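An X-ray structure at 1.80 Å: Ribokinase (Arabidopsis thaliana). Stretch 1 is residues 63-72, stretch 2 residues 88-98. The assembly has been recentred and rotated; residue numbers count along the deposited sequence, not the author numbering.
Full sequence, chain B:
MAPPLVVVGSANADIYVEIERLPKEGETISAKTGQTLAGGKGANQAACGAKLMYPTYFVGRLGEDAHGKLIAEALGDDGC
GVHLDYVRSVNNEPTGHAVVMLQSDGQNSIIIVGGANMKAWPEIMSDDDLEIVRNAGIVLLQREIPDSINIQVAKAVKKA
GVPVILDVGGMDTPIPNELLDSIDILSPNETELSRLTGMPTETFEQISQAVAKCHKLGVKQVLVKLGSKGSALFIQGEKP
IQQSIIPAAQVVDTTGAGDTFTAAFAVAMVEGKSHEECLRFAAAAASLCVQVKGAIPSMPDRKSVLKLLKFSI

Stretch 1, residues 63-72: GEDAHGKLIA
Stretch 2, residues 88-98: RSVNNEPTGHA

A side chain that caps a helix can also tie it to a neighbouring segment, and this ribokinase gives a compact example. Residues 66-72 form a helix that continues onward, entered from an extended Gly 63 (phi/psi -83/159), a bend at Glu 64 (-87/76) and an extended Asp 65 (-148/-178). The partner runs as a strand through 88-90, turns through Asn 91 (-103/4) and Asn 92 (-112/4), and passes Glu 93 (-136/146), Pro 94 (-79/149) and Thr 95 (-52/137) into a second strand that includes His 97 and Ala 98. Together the two stretches bury 492 Å².

Backbone pairing sets the register. Gly 63 makes a parallel bridge with Val 90, their CA atoms 5.0 Å apart, and Glu 64 N donates to Val 90 O at 2.9 Å. A CA-H...O contact, Gly 63 CA to Val 90 O at 3.4 Å, supports the same carbonyl. Gly 63 also lies 4.2 Å, CA to CA, from Thr 95. An ideal CB on Gly 63 would fall 2.5 Å from Glu 93 O and 2.6 Å from Thr 95 N, so the approach has room for hydrogen alone.

The polar centre is Asp 65, whose chi1 is p (50°) with chi2 at 28°. As N-cap, its OD1 accepts from Gly 68 N at 2.8 Å; the same oxygen accepts from Thr 95 OG1 at 2.7 Å, while Asp 65 OD2 accepts from Thr 95 N at 3.0 Å, with a nearly straight angle of 163°. The carboxylate thus grips backbone and side chain of one residue while capping the helix. The CA-to-CB bond of Thr 95 (chi1 m) points toward the first stretch, and its OG1 in turn accepts from Gly 63 N at 2.8 Å, completing a tight polar cluster. Within the second stretch, His 97 ND1 donates to Thr 95 O at 2.9 Å.

Nonpolar contacts lie beside this cluster. Thr 95 CB meets His 67 CB at 3.8 Å, and Thr 95 CG2 reaches Ile 71 CG1 at 4.3 Å; Ile 71 is m, m. The rings of His 67 (chi1 m, chi2 160°) and His 97 (p, -73°) lie obliquely, centroids 5.5 Å apart and planes at 46°. Glu 64 (m, t, chi3 14°) lays its CG 3.7 Å from Ser 89 CB.

Water completes the contact. One molecule donates to Gly 63 O and bonds Ser 89 OG, each at 2.9 Å. Another joins Thr 95 O, to which it donates, with His 67 ND1, both at 2.7 Å.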

ATOM      1  N   GLY B  63      -5.825   0.870 -11.878  1.00 24.34           N
ATOM      2  CA  GLY B  63      -6.982   1.462 -11.217  1.00 27.08           C
ATOM      3  C   GLY B  63      -6.825   2.970 -11.217  1.00 27.24           C
ATOM      4  O   GLY B  63      -5.723   3.483 -11.383  1.00 23.74           O
ATOM      5  N   GLU B  64      -7.928   3.697 -11.052  1.00 31.77           N
ATOM      6  CA  GLU B  64      -7.849   5.145 -10.932  1.00 31.74           C
ATOM      7  C   GLU B  64      -7.630   5.461  -9.459  1.00 34.90           C
ATOM      8  O   GLU B  64      -8.563   5.854  -8.755  1.00 34.06           O
ATOM      9  CB  GLU B  64      -9.121   5.824 -11.465  1.00 34.46           C
ATOM     10  CG  GLU B  64      -9.283   5.742 -12.987  1.00 34.83           C
ATOM     11  CD  GLU B  64     -10.709   6.022 -13.462  1.00 44.04           C
ATOM     12  OE1 GLU B  64     -11.511   6.540 -12.662  1.00 44.90           O
ATOM     13  OE2 GLU B  64     -11.023   5.718 -14.636  1.00 48.67           O
ATOM     14  N   ASP B  65      -6.401   5.250  -8.992  1.00 30.34           N
ATOM     15  CA  ASP B  65      -6.074   5.396  -7.575  1.00 27.49           C
ATOM     16  C   ASP B  65      -4.641   5.881  -7.405  1.00 27.13           C
ATOM     17  O   ASP B  65      -3.949   6.145  -8.383  1.00 24.93           O
ATOM     18  CB  ASP B  65      -6.299   4.075  -6.815  1.00 30.46           C
ATOM     19  CG  ASP B  65      -5.628   2.862  -7.490  1.00 28.80           C
ATOM     20  OD1 ASP B  65      -4.610   3.043  -8.183  1.00 25.78           O
ATOM     21  OD2 ASP B  65      -6.136   1.732  -7.312  1.00 28.34           O
ATOM     22  N   ALA B  66      -4.199   6.010  -6.156  1.00 25.29           N
ATOM     23  CA  ALA B  66      -2.879   6.552  -5.871  1.00 28.19           C
ATOM     24  C   ALA B  66      -1.754   5.621  -6.353  1.00 22.61           C
ATOM     25  O   ALA B  66      -0.715   6.088  -6.820  1.00 23.48           O
ATOM     26  CB  ALA B  66      -2.738   6.827  -4.359  1.00 28.73           C
ATOM     27  N   HIS B  67      -1.967   4.316  -6.222  1.00 25.64           N
ATOM     28  CA  HIS B  67      -1.008   3.321  -6.726  1.00 25.25           C
ATOM     29  C   HIS B  67      -0.868   3.409  -8.253  1.00 24.52           C
ATOM     30  O   HIS B  67       0.238   3.266  -8.803  1.00 24.52           O
ATOM     31  CB  HIS B  67      -1.441   1.913  -6.336  1.00 23.97           C
ATOM     32  CG  HIS B  67      -1.246   1.589  -4.887  1.00 23.40           C
ATOM     33  ND1 HIS B  67      -1.918   0.559  -4.264  1.00 23.17           N
ATOM     34  CD2 HIS B  67      -0.442   2.137  -3.944  1.00 25.07           C
ATOM     35  CE1 HIS B  67      -1.547   0.493  -2.998  1.00 26.27           C
ATOM     36  NE2 HIS B  67      -0.646   1.431  -2.779  1.00 22.73           N
ATOM     37  N   GLY B  68      -1.994   3.634  -8.922  1.00 26.58           N
ATOM     38  CA  GLY B  68      -2.015   3.819 -10.362  1.00 23.16           C
ATOM     39  C   GLY B  68      -1.200   5.021 -10.769  1.00 25.66           C
ATOM     40  O   GLY B  68      -0.453   4.980 -11.745  1.00 25.17           O
ATOM     41  N   LYS B  69      -1.349   6.107 -10.014  1.00 23.16           N
ATOM     42  CA  LYS B  69      -0.615   7.331 -10.273  1.00 26.04           C
ATOM     43  C   LYS B  69       0.885   7.160 -10.057  1.00 24.75           C
ATOM     44  O   LYS B  69       1.693   7.717 -10.803  1.00 26.24           O
ATOM     45  CB  LYS B  69      -1.137   8.465  -9.382  1.00 30.80           C
ATOM     46  CG  LYS B  69      -0.767   9.850  -9.892  1.00 40.82           C
ATOM     47  CD  LYS B  69      -2.008  10.744  -9.940  1.00 49.89           C
ATOM     48  CE  LYS B  69      -1.951  11.749 -11.083  1.00 61.43           C
ATOM     49  NZ  LYS B  69      -3.224  12.531 -11.201  1.00 61.82           N
ATOM     50  N   LEU B  70       1.239   6.417  -9.015  1.00 25.54           N
ATOM     51  CA  LEU B  70       2.627   6.079  -8.730  1.00 27.36           C
ATOM     52  C   LEU B  70       3.281   5.446  -9.961  1.00 23.49           C
ATOM     53  O   LEU B  70       4.372   5.822 -10.367  1.00 23.91           O
ATOM     54  CB  LEU B  70       2.691   5.128  -7.536  1.00 27.28           C
ATOM     55  CG  LEU B  70       4.003   4.428  -7.182  1.00 30.17           C
ATOM     56  CD1 LEU B  70       5.043   5.436  -6.708  1.00 32.17           C
ATOM     57  CD2 LEU B  70       3.726   3.357  -6.129  1.00 34.58           C
ATOM     58  N   ILE B  71       2.586   4.480 -10.536  1.00 22.88           N
ATOM     59  CA  ILE B  71       3.092   3.764 -11.706  1.00 23.73           C
ATOM     60  C   ILE B  71       3.285   4.697 -12.897  1.00 20.55           C
ATOM     61  O   ILE B  71       4.340   4.725 -13.520  1.00 22.19           O
ATOM     62  CB  ILE B  71       2.133   2.642 -12.141  1.00 25.62           C
ATOM     63  CG1 ILE B  71       1.811   1.685 -10.987  1.00 28.79           C
ATOM     64  CG2 ILE B  71       2.691   1.927 -13.366  1.00 23.36           C
ATOM     65  CD1 ILE B  71       3.001   0.977 -10.423  1.00 25.51           C
ATOM     66  N   ALA B  72       2.234   5.446 -13.205  1.00 21.19           N
ATOM     67  CA  ALA B  72       2.230   6.362 -14.336  1.00 24.23           C
ATOM     68  C   ALA B  72       3.375   7.357 -14.224  1.00 24.56           C
ATOM     69  O   ALA B  72       4.078   7.627 -15.189  1.00 24.63           O
ATOM     70  CB  ALA B  72       0.900   7.078 -14.411  1.00 24.86           C
ATOM     71  N   ARG B  88      -4.673   1.861 -19.875  1.00 25.08           N
ATOM     72  CA  ARG B  88      -6.031   2.261 -19.540  1.00 30.01           C
ATOM     73  C   ARG B  88      -6.259   2.107 -18.051  1.00 29.55           C
ATOM     74  O   ARG B  88      -5.759   1.165 -17.439  1.00 26.01           O
ATOM     75  CB  ARG B  88      -7.058   1.428 -20.309  1.00 31.70           C
ATOM     76  CG  ARG B  88      -7.084   1.684 -21.794  1.00 40.16           C
ATOM     77  CD  ARG B  88      -8.310   1.043 -22.432  1.00 49.86           C
ATOM     78  NE  ARG B  88      -8.294   1.176 -23.889  1.00 69.23           N
ATOM     79  CZ  ARG B  88      -9.291   0.805 -24.688  1.00 66.81           C
ATOM     80  NH1 ARG B  88     -10.396   0.281 -24.172  1.00 68.31           N
ATOM     81  NH2 ARG B  88      -9.184   0.964 -26.002  1.00 69.19           N
ATOM     82  N   SER B  89      -7.020   3.035 -17.472  1.00 29.87           N
ATOM     83  CA  SER B  89      -7.356   2.977 -16.051  1.00 31.30           C
ATOM     84  C   SER B  89      -8.866   2.783 -15.863  1.00 36.12           C
ATOM     85  O   SER B  89      -9.659   3.308 -16.645  1.00 36.96           O
ATOM     86  CB  SER B  89      -6.889   4.245 -15.337  1.00 31.46           C
ATOM     87  OG  SER B  89      -5.503   4.479 -15.557  1.00 36.66           O
ATOM     88  N   VAL B  90      -9.253   2.018 -14.845  1.00 34.26           N
ATOM     89  CA  VAL B  90     -10.666   1.739 -14.568  1.00 32.50           C
ATOM     90  C   VAL B  90     -11.002   2.174 -13.139  1.00 36.26           C
ATOM     91  O   VAL B  90     -10.123   2.223 -12.282  1.00 31.32           O
ATOM     92  CB  VAL B  90     -11.011   0.236 -14.743  1.00 35.67           C
ATOM     93  CG1 VAL B  90     -10.806  -0.209 -16.192  1.00 32.86           C
ATOM     94  CG2 VAL B  90     -10.185  -0.626 -13.781  1.00 31.58           C
ATOM     95  N   ASN B  91     -12.265   2.479 -12.861  1.00 37.74           N
ATOM     96  CA  ASN B  91     -12.598   2.924 -11.510  1.00 38.38           C
ATOM     97  C   ASN B  91     -13.262   1.842 -10.674  1.00 40.32           C
ATOM     98  O   ASN B  91     -13.657   2.090  -9.533  1.00 40.32           O
ATOM     99  CB  ASN B  91     -13.483   4.175 -11.552  1.00 45.58           C
ATOM    100  CG  ASN B  91     -14.771   3.969 -12.334  1.00 46.39           C
ATOM    101  OD1 ASN B  91     -15.317   2.867 -12.393  1.00 44.43           O
ATOM    102  ND2 ASN B  91     -15.269   5.047 -12.935  1.00 50.90           N
ATOM    103  N   ASN B  92     -13.372   0.640 -11.231  1.00 36.23           N
ATOM    104  CA  ASN B  92     -14.018  -0.460 -10.525  1.00 36.66           C
ATOM    105  C   ASN B  92     -13.062  -1.591 -10.129  1.00 37.09           C
ATOM    106  O   ASN B  92     -13.493  -2.618  -9.611  1.00 36.85           O
ATOM    107  CB  ASN B  92     -15.156  -1.024 -11.372  1.00 38.18           C
ATOM    108  CG  ASN B  92     -14.662  -1.669 -12.648  1.00 45.04           C
ATOM    109  OD1 ASN B  92     -13.551  -1.387 -13.110  1.00 40.95           O
ATOM    110  ND2 ASN B  92     -15.487  -2.534 -13.234  1.00 44.88           N
ATOM    111  N   GLU B  93     -11.768  -1.408 -10.391  1.00 34.34           N
ATOM    112  CA  GLU B  93     -10.749  -2.340  -9.905  1.00 33.85           C
ATOM    113  C   GLU B  93      -9.578  -1.541  -9.356  1.00 25.71           C
ATOM    114  O   GLU B  93      -9.263  -0.479  -9.886  1.00 27.96           O
ATOM    115  CB  GLU B  93     -10.272  -3.280 -11.023  1.00 31.16           C
ATOM    116  CG  GLU B  93     -11.355  -4.182 -11.596  1.00 32.05           C
ATOM    117  CD  GLU B  93     -11.772  -5.285 -10.643  1.00 38.65           C
ATOM    118  OE1 GLU B  93     -11.060  -5.516  -9.644  1.00 36.21           O
ATOM    119  OE2 GLU B  93     -12.806  -5.940 -10.903  1.00 42.60           O
ATOM    120  N   PRO B  94      -8.926  -2.049  -8.299  1.00 27.20           N
ATOM    121  CA  PRO B  94      -7.724  -1.379  -7.789  1.00 26.20           C
ATOM    122  C   PRO B  94      -6.499  -1.710  -8.640  1.00 24.97           C
ATOM    123  O   PRO B  94      -6.455  -2.808  -9.196  1.00 25.17           O
ATOM    124  CB  PRO B  94      -7.576  -1.959  -6.387  1.00 28.67           C
ATOM    125  CG  PRO B  94      -8.130  -3.347  -6.513  1.00 30.49           C
ATOM    126  CD  PRO B  94      -9.221  -3.290  -7.560  1.00 26.68           C
ATOM    127  N   THR B  95      -5.549  -0.784  -8.750  1.00 25.09           N
ATOM    128  CA  THR B  95      -4.229  -1.097  -9.316  1.00 25.32           C
ATOM    129  C   THR B  95      -3.685  -2.310  -8.566  1.00 25.78           C
ATOM    130  O   THR B  95      -3.821  -2.394  -7.343  1.00 24.28           O
ATOM    131  CB  THR B  95      -3.268   0.115  -9.193  1.00 22.05           C
ATOM    132  OG1 THR B  95      -3.795   1.214  -9.947  1.00 21.79           O
ATOM    133  CG2 THR B  95      -1.838  -0.203  -9.681  1.00 21.17           C
ATOM    134  N   GLY B  96      -3.107  -3.263  -9.287  1.00 20.98           N
ATOM    135  CA  GLY B  96      -2.532  -4.433  -8.651  1.00 22.47           C
ATOM    136  C   GLY B  96      -1.439  -4.040  -7.673  1.00 22.42           C
ATOM    137  O   GLY B  96      -0.766  -3.022  -7.822  1.00 22.76           O
ATOM    138  N   HIS B  97      -1.274  -4.842  -6.638  1.00 26.40           N
ATOM    139  CA  HIS B  97      -0.216  -4.568  -5.691  1.00 25.48           C
ATOM    140  C   HIS B  97       0.258  -5.855  -5.044  1.00 30.45           C
ATOM    141  O   HIS B  97      -0.411  -6.893  -5.119  1.00 33.14           O
ATOM    142  CB  HIS B  97      -0.668  -3.535  -4.632  1.00 26.73           C
ATOM    143  CG  HIS B  97      -2.021  -3.795  -4.047  1.00 26.46           C
ATOM    144  ND1 HIS B  97      -3.189  -3.586  -4.748  1.00 28.89           N
ATOM    145  CD2 HIS B  97      -2.396  -4.188  -2.805  1.00 31.51           C
ATOM    146  CE1 HIS B  97      -4.223  -3.875  -3.975  1.00 32.67           C
ATOM    147  NE2 HIS B  97      -3.769  -4.235  -2.787  1.00 33.08           N
ATOM    148  N   ALA B  98       1.439  -5.776  -4.441  1.00 33.12           N
ATOM    149  CA  ALA B  98       2.076  -6.919  -3.801  1.00 32.03           C
ATOM    150  C   ALA B  98       2.609  -6.504  -2.435  1.00 36.21           C
ATOM    151  O   ALA B  98       3.442  -5.601  -2.337  1.00 38.24           O
ATOM    152  CB  ALA B  98       3.205  -7.457  -4.668  1.00 32.27           C
TER
HETATM  153  O   HOH W   1      -4.559   5.507 -13.063  1.00 38.07           O
HETATM  154  O   HOH W   2      -4.132  -0.397  -5.485  1.00 26.03           O